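DNA polymerase III beta subunit (Streptococcus pyogenes, PDB 2AVT) probably encircles DNA as a ring-shaped dimer and tethers the replicative polymerase to its template, raising processivity as other bacterial sliding beta subunits do. Local coordinates at residues A[266-271]-A[344-349]. Sequence-based numbering, arbitrary orientation.
Sequences FNTQSL and ETVKIH
Phe266 and Val346 form a hydrogen-bonded antiparallel pair in the C-terminal domain of the beta subunit, where strand 262-267 runs straight into helix 268-282 beside its antiparallel neighbour, strand 345-350. Their two backbone bonds close a ring: Phe266 N gives to Val346 O at 3.1 Å, and Val346 N returns to Phe266 O at 3.0 Å. Both side chains point to the same face of the sheet, and chi1 of -53° sets Phe266 CG beside its backbone N. There Ile348 crosses the Phe266 side chain at about a right angle and brings Ile348 CD1 to 3.6 Å from Phe266 CE1.

Next comes Asn267, the N-cap residue, where the side chains of the pair with Thr345 diverge. Asn267 O accepts from Leu271 N and, at 3.2 Å, from Ser270 OG. One residue on, Thr268 N bonds to Glu344 O at 2.8 Å, reaching it from 32° off the carbonyl plane. A water gives a second proton to Glu344 O and accepts from Gln269 N, so this one carbonyl holds one amide directly and the next through the water. Thr268 OG1 is hydrogen-bonded to Ser343 O, two residues ahead of strand 345-350.

Leu271, buried, packs against Phe266 and Ile348, with Leu338 of helix 331-339 also touching it. Leu271 CD2 sits 3.6 Å above one face of the Phe266 ring, toward the rim, and meets Ile348 CD1 tip to tip at 4.0 Å.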
ATOM      1  N   PHE A 266      15.811 -14.919  26.151  1.00 45.01           N
ATOM      2  CA  PHE A 266      15.553 -15.473  24.825  1.00 43.60           C
ATOM      3  C   PHE A 266      16.197 -14.631  23.744  1.00 43.44           C
ATOM      4  O   PHE A 266      16.567 -13.479  23.959  1.00 45.19           O
ATOM      5  CB  PHE A 266      14.056 -15.484  24.483  1.00 43.33           C
ATOM      6  CG  PHE A 266      13.172 -16.146  25.497  1.00 40.78           C
ATOM      7  CD1 PHE A 266      12.729 -15.457  26.611  1.00 40.90           C
ATOM      8  CD2 PHE A 266      12.692 -17.424  25.275  1.00 39.70           C
ATOM      9  CE1 PHE A 266      11.819 -16.028  27.478  1.00 40.30           C
ATOM     10  CE2 PHE A 266      11.786 -17.997  26.136  1.00 38.39           C
ATOM     11  CZ  PHE A 266      11.347 -17.297  27.235  1.00 39.58           C
ATOM     12  N   ASN A 267      16.308 -15.219  22.563  1.00 44.36           N
ATOM     13  CA  ASN A 267      16.818 -14.502  21.410  1.00 44.45           C
ATOM     14  C   ASN A 267      15.594 -13.649  21.049  1.00 44.97           C
ATOM     15  O   ASN A 267      14.511 -14.185  20.794  1.00 45.31           O
ATOM     16  CB  ASN A 267      17.134 -15.482  20.285  1.00 43.79           C
ATOM     17  CG  ASN A 267      17.493 -14.788  18.996  1.00 45.18           C
ATOM     18  OD1 ASN A 267      18.630 -14.860  18.538  1.00 44.41           O
ATOM     19  ND2 ASN A 267      16.522 -14.103  18.403  1.00 44.57           N
ATOM     20  N   THR A 268      15.754 -12.331  21.056  1.00 44.00           N
ATOM     21  CA  THR A 268      14.649 -11.422  20.767  1.00 43.48           C
ATOM     22  C   THR A 268      13.803 -11.788  19.543  1.00 44.19           C
ATOM     23  O   THR A 268      12.575 -11.886  19.635  1.00 42.06           O
ATOM     24  CB  THR A 268      15.164  -9.984  20.596  1.00 41.85           C
ATOM     25  OG1 THR A 268      15.835  -9.578  21.791  1.00 41.28           O
ATOM     26  CG2 THR A 268      14.015  -9.032  20.324  1.00 38.88           C
ATOM     27  N   GLN A 269      14.464 -12.008  18.411  1.00 45.04           N
ATOM     28  CA  GLN A 269      13.779 -12.327  17.163  1.00 46.55           C
ATOM     29  C   GLN A 269      13.054 -13.672  17.109  1.00 46.94           C
ATOM     30  O   GLN A 269      11.906 -13.735  16.671  1.00 46.76           O
ATOM     31  CB  GLN A 269      14.760 -12.242  15.993  1.00 48.78           C
ATOM     32  CG  GLN A 269      14.094 -12.365  14.625  1.00 51.30           C
ATOM     33  CD  GLN A 269      15.069 -12.191  13.474  1.00 52.23           C
ATOM     34  OE1 GLN A 269      15.907 -13.055  13.212  1.00 53.86           O
ATOM     35  NE2 GLN A 269      14.967 -11.061  12.783  1.00 54.17           N
ATOM     36  N   SER A 270      13.714 -14.744  17.540  1.00 46.82           N
ATOM     37  CA  SER A 270      13.090 -16.062  17.504  1.00 46.74           C
ATOM     38  C   SER A 270      11.841 -16.111  18.376  1.00 46.79           C
ATOM     39  O   SER A 270      10.860 -16.764  18.021  1.00 47.56           O
ATOM     40  CB  SER A 270      14.080 -17.150  17.943  1.00 48.25           C
ATOM     41  OG  SER A 270      14.372 -17.071  19.326  1.00 50.61           O
ATOM     42  N   LEU A 271      11.871 -15.418  19.510  1.00 45.67           N
ATOM     43  CA  LEU A 271      10.718 -15.396  20.408  1.00 44.67           C
ATOM     44  C   LEU A 271       9.564 -14.621  19.777  1.00 44.23           C
ATOM     45  O   LEU A 271       8.387 -14.965  19.961  1.00 41.89           O
ATOM     46  CB  LEU A 271      11.085 -14.757  21.750  1.00 43.42           C
ATOM     47  CG  LEU A 271       9.917 -14.700  22.741  1.00 44.43           C
ATOM     48  CD1 LEU A 271       9.357 -16.107  22.936  1.00 43.61           C
ATOM     49  CD2 LEU A 271      10.376 -14.113  24.073  1.00 45.03           C
ATOM     50  N   GLU A 344      19.979  -8.211  20.616  1.00 42.10           N
ATOM     51  CA  GLU A 344      19.855  -9.586  20.176  1.00 42.87           C
ATOM     52  C   GLU A 344      19.096 -10.439  21.188  1.00 41.60           C
ATOM     53  O   GLU A 344      18.406 -11.381  20.815  1.00 41.47           O
ATOM     54  CB  GLU A 344      21.246 -10.182  19.920  1.00 45.02           C
ATOM     55  CG  GLU A 344      21.217 -11.589  19.338  1.00 50.32           C
ATOM     56  CD  GLU A 344      22.597 -12.111  18.961  1.00 53.58           C
ATOM     57  OE1 GLU A 344      23.230 -11.531  18.057  1.00 54.45           O
ATOM     58  OE2 GLU A 344      23.048 -13.105  19.571  1.00 55.05           O
ATOM     59  N   THR A 345      19.205 -10.104  22.470  1.00 41.28           N
ATOM     60  CA  THR A 345      18.517 -10.883  23.495  1.00 40.64           C
ATOM     61  C   THR A 345      17.607 -10.032  24.368  1.00 38.98           C
ATOM     62  O   THR A 345      17.752  -8.811  24.430  1.00 38.68           O
ATOM     63  CB  THR A 345      19.523 -11.610  24.427  1.00 40.92           C
ATOM     64  OG1 THR A 345      20.133 -10.659  25.307  1.00 43.30           O
ATOM     65  CG2 THR A 345      20.612 -12.283  23.619  1.00 39.96           C
ATOM     66  N   VAL A 346      16.669 -10.693  25.040  1.00 36.94           N
ATOM     67  CA  VAL A 346      15.737 -10.022  25.938  1.00 36.23           C
ATOM     68  C   VAL A 346      15.653 -10.803  27.243  1.00 37.54           C
ATOM     69  O   VAL A 346      15.644 -12.034  27.240  1.00 39.78           O
ATOM     70  CB  VAL A 346      14.318  -9.912  25.324  1.00 34.39           C
ATOM     71  CG1 VAL A 346      13.843 -11.276  24.845  1.00 33.28           C
ATOM     72  CG2 VAL A 346      13.348  -9.351  26.354  1.00 31.75           C
ATOM     73  N   LYS A 347      15.598 -10.081  28.354  1.00 38.29           N
ATOM     74  CA  LYS A 347      15.525 -10.689  29.675  1.00 40.33           C
ATOM     75  C   LYS A 347      14.111 -10.541  30.224  1.00 39.58           C
ATOM     76  O   LYS A 347      13.622  -9.428  30.389  1.00 38.01           O
ATOM     77  CB  LYS A 347      16.511  -9.997  30.617  1.00 41.10           C
ATOM     78  CG  LYS A 347      17.634 -10.874  31.121  1.00 45.32           C
ATOM     79  CD  LYS A 347      18.530 -10.089  32.080  1.00 47.56           C
ATOM     80  CE  LYS A 347      19.596 -10.969  32.705  1.00 49.33           C
ATOM     81  NZ  LYS A 347      20.493 -10.181  33.602  1.00 53.04           N
ATOM     82  N   ILE A 348      13.453 -11.660  30.510  1.00 39.74           N
ATOM     83  CA  ILE A 348      12.098 -11.594  31.032  1.00 41.38           C
ATOM     84  C   ILE A 348      12.034 -12.041  32.487  1.00 42.10           C
ATOM     85  O   ILE A 348      12.540 -13.107  32.844  1.00 43.79           O
ATOM     86  CB  ILE A 348      11.132 -12.462  30.187  1.00 42.18           C
ATOM     87  CG1 ILE A 348      11.272 -12.098  28.703  1.00 43.90           C
ATOM     88  CG2 ILE A 348       9.696 -12.234  30.642  1.00 40.75           C
ATOM     89  CD1 ILE A 348      10.244 -12.764  27.798  1.00 42.41           C
ATOM     90  N   HIS A 349      11.408 -11.216  33.321  1.00 42.50           N
ATOM     91  CA  HIS A 349      11.267 -11.497  34.745  1.00 43.64           C
ATOM     92  C   HIS A 349       9.812 -11.705  35.137  1.00 44.45           C
ATOM     93  O   HIS A 349       8.985 -10.804  34.972  1.00 44.00           O
ATOM     94  CB  HIS A 349      11.836 -10.342  35.572  1.00 42.69           C
ATOM     95  CG  HIS A 349      13.325 -10.211  35.481  1.00 43.05           C
ATOM     96  ND1 HIS A 349      14.015  -9.167  36.057  1.00 43.57           N
ATOM     97  CD2 HIS A 349      14.256 -11.003  34.899  1.00 42.99           C
ATOM     98  CE1 HIS A 349      15.308  -9.319  35.832  1.00 42.69           C
ATOM     99  NE2 HIS A 349      15.481 -10.426  35.133  1.00 43.75           N
TER
HETATM  100  O   HOH W   1      17.112 -11.372  18.199  1.00 38.91           O